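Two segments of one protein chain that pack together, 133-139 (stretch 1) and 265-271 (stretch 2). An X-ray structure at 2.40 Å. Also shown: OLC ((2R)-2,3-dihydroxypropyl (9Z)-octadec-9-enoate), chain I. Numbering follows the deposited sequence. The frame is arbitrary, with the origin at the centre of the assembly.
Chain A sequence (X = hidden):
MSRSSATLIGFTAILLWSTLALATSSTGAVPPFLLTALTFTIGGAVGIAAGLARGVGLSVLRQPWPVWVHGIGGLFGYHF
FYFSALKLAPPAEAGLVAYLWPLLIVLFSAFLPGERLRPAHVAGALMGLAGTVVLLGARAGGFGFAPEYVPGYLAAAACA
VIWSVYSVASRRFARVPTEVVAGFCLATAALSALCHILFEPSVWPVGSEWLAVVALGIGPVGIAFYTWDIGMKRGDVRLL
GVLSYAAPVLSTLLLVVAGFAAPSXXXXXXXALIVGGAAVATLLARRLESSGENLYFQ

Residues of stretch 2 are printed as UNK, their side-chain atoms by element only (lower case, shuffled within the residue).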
# COMPACT_ATOMS: atom_id res chain seq x y z
N VAL A 133 6.89 -9.58 10.79
CA VAL A 133 7.83 -9.33 11.88
C VAL A 133 9.09 -10.20 11.75
O VAL A 133 10.21 -9.71 11.89
CB VAL A 133 7.19 -9.59 13.26
CG1 VAL A 133 8.24 -9.60 14.37
CG2 VAL A 133 6.12 -8.55 13.55
N VAL A 134 8.90 -11.48 11.48
CA VAL A 134 10.02 -12.40 11.28
C VAL A 134 10.86 -11.97 10.09
O VAL A 134 12.09 -11.99 10.14
CB VAL A 134 9.54 -13.85 11.05
CG1 VAL A 134 10.71 -14.75 10.69
CG2 VAL A 134 8.84 -14.37 12.29
N LEU A 135 10.19 -11.57 9.01
CA LEU A 135 10.86 -11.23 7.77
C LEU A 135 11.69 -9.96 7.89
O LEU A 135 12.90 -9.98 7.63
CB LEU A 135 9.82 -11.09 6.65
CG LEU A 135 10.33 -11.08 5.21
CD1 LEU A 135 11.22 -12.28 4.94
CD2 LEU A 135 9.14 -11.06 4.25
N LEU A 136 11.05 -8.87 8.28
CA LEU A 136 11.72 -7.58 8.36
C LEU A 136 12.82 -7.58 9.42
O LEU A 136 13.76 -6.78 9.36
CB LEU A 136 10.71 -6.46 8.63
CG LEU A 136 9.58 -6.27 7.61
CD1 LEU A 136 8.73 -5.05 7.94
CD2 LEU A 136 10.12 -6.19 6.19
N GLY A 137 12.71 -8.48 10.39
CA GLY A 137 13.70 -8.60 11.44
C GLY A 137 14.84 -9.54 11.09
O GLY A 137 15.76 -9.73 11.88
N ALA A 138 14.79 -10.12 9.89
CA ALA A 138 15.81 -11.07 9.45
C ALA A 138 17.10 -10.37 9.01
O ALA A 138 18.07 -11.03 8.67
CB ALA A 138 15.27 -11.93 8.32
N ARG A 139 17.09 -9.04 9.03
CA ARG A 139 18.27 -8.26 8.69
C ARG A 139 19.41 -8.53 9.67
O ARG A 139 19.18 -9.03 10.78
CB ARG A 139 17.94 -6.77 8.65
CG ARG A 139 17.48 -6.22 9.99
CD ARG A 139 16.87 -4.83 9.85
NE ARG A 139 17.80 -3.87 9.27
CZ ARG A 139 17.74 -3.42 8.02
NH1 ARG A 139 18.63 -2.54 7.58
NH2 ARG A 139 16.79 -3.86 7.20
N UNK A 265 15.60 -19.00 6.39
CA UNK A 265 14.60 -19.63 7.23
C UNK A 265 13.47 -18.67 7.55
O UNK A 265 12.30 -19.06 7.58
N UNK A 266 13.82 -17.41 7.79
CA UNK A 266 12.84 -16.38 8.10
C UNK A 266 11.84 -16.20 6.96
O UNK A 266 10.66 -15.94 7.19
c UNK A 266 13.54 -15.06 8.40
N UNK A 267 12.33 -16.34 5.73
CA UNK A 267 11.48 -16.24 4.56
C UNK A 267 10.54 -17.44 4.48
O UNK A 267 9.37 -17.30 4.14
c UNK A 267 12.35 -16.12 3.30
c UNK A 267 11.69 -15.82 1.95
c UNK A 267 10.48 -14.90 2.10
c UNK A 267 11.31 -17.10 1.23
N UNK A 268 11.06 -18.62 4.80
CA UNK A 268 10.26 -19.84 4.79
C UNK A 268 9.14 -19.76 5.83
O UNK A 268 7.99 -20.11 5.54
c UNK A 268 11.13 -21.06 5.04
N UNK A 269 9.48 -19.31 7.04
CA UNK A 269 8.50 -19.17 8.12
C UNK A 269 7.43 -18.13 7.77
O UNK A 269 6.24 -18.36 8.01
c UNK A 269 9.19 -18.77 9.45
c UNK A 269 9.39 -21.16 10.33
c UNK A 269 8.16 -18.47 10.52
c UNK A 269 10.12 -19.90 9.92
N UNK A 270 7.85 -17.01 7.20
CA UNK A 270 6.90 -15.97 6.79
C UNK A 270 5.95 -16.49 5.72
O UNK A 270 4.75 -16.22 5.76
c UNK A 270 7.64 -14.74 6.28
N UNK A 271 6.49 -17.25 4.77
CA UNK A 271 5.70 -17.91 3.74
C UNK A 271 4.61 -18.80 4.33
O UNK A 271 3.45 -18.71 3.95
s UNK A 271 7.53 -17.79 1.60
c UNK A 271 6.59 -18.74 2.81
C9 OLC I . 8.10 -20.69 -1.87
C8 OLC I . 8.74 -21.48 -0.78
C7 OLC I . 9.33 -20.56 0.23
C6 OLC I . 10.80 -20.44 0.00
C5 OLC I . 11.53 -20.88 1.23
C4 OLC I . 13.00 -20.69 1.04
C3 OLC I . 13.69 -20.80 2.36
C2 OLC I . 14.46 -22.07 2.43

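Position 265 has backbone atoms and nothing more. It has no side chain and touches nothing on stretch 1. Its carbonyl oxygen accepts a helical hydrogen bond from the backbone N of position 269, at 2.9 Å. With no side-chain atom, this is Gly265.

Position 266 carries a single side-chain carbon. Its CA-to-CB bond points toward stretch 1, and the carbon is touched by two residues of stretch 1: its CB lies 3.6 Å from Ala138 CB and 3.7 Å from Val134 CG1. One carbon and no more makes this Ala266. Its CA is 5.5 Å from the CA of Leu135, the nearest CA pair across the two stretches. The short side chain goes with this close spacing.

Position 267 has four side-chain carbons, forked at the second. The CA-to-CB bond points away from stretch 1, yet the end of the side chain comes nearer. One terminal carbon of the fork lies 3.9 Å from Leu135 CD1. A four-carbon chain forked at the second carbon is leucine, so this is Leu267, and the carbon that meets Leu135 is its CD2. The rotamer is t at chi1, with chi2 at -90°. The other terminal carbon, Leu267 CD1, lies 3.6 Å from C6 of the OLC lipid, so the fork touches protein on one arm and lipid on the other.

Position 268 again has one side-chain carbon. It is out of reach of stretch 1. Its CB lies 3.7 Å from OLC C3. This is Ala268.

Position 269 has four side-chain carbons, forked at the first, with one arm two carbons long. The CA-to-CB bond points toward stretch 1, but the end of the side chain leads away. Its closest approach is loose: its CB is 4.5 Å from Val134 CG1, and the longer arm leads away. The early fork with unequal arms identifies Ile269. Both chi angles are m.

Position 270 has one side-chain carbon, directed toward stretch 1. Its CB is 4.3 Å from Leu135 CB. This is Ala270, buried, one helical turn beyond Ala266. Its backbone N donates to Ala266 O at 3.0 Å.

Position 271 has one carbon followed by one sulfur. It does not reach stretch 1. The carbon and sulfur make it Cys271, with chi1 m. Its SG lies 3.6 Å from OLC C7.

The side-chain contacts are apolar, and no hydrogen bond crosses between the stretches. The contact buries 275 Å² counting both sides. Ala266 and Ala270 present small side chains to stretch 1. Val134 and Ala138 both pack against the CB of Ala266. The CA-to-CB bond of Leu135 points sideways relative to stretch 2, but the end of the side chain comes nearer and packs against Leu267, while its CB approaches Ala270. Leu267 and Cys271 also touch the lipid, together with Ala268, which does not take part in the contact with stretch 1.

Stretch 2, residues 265-271: GALAIAC
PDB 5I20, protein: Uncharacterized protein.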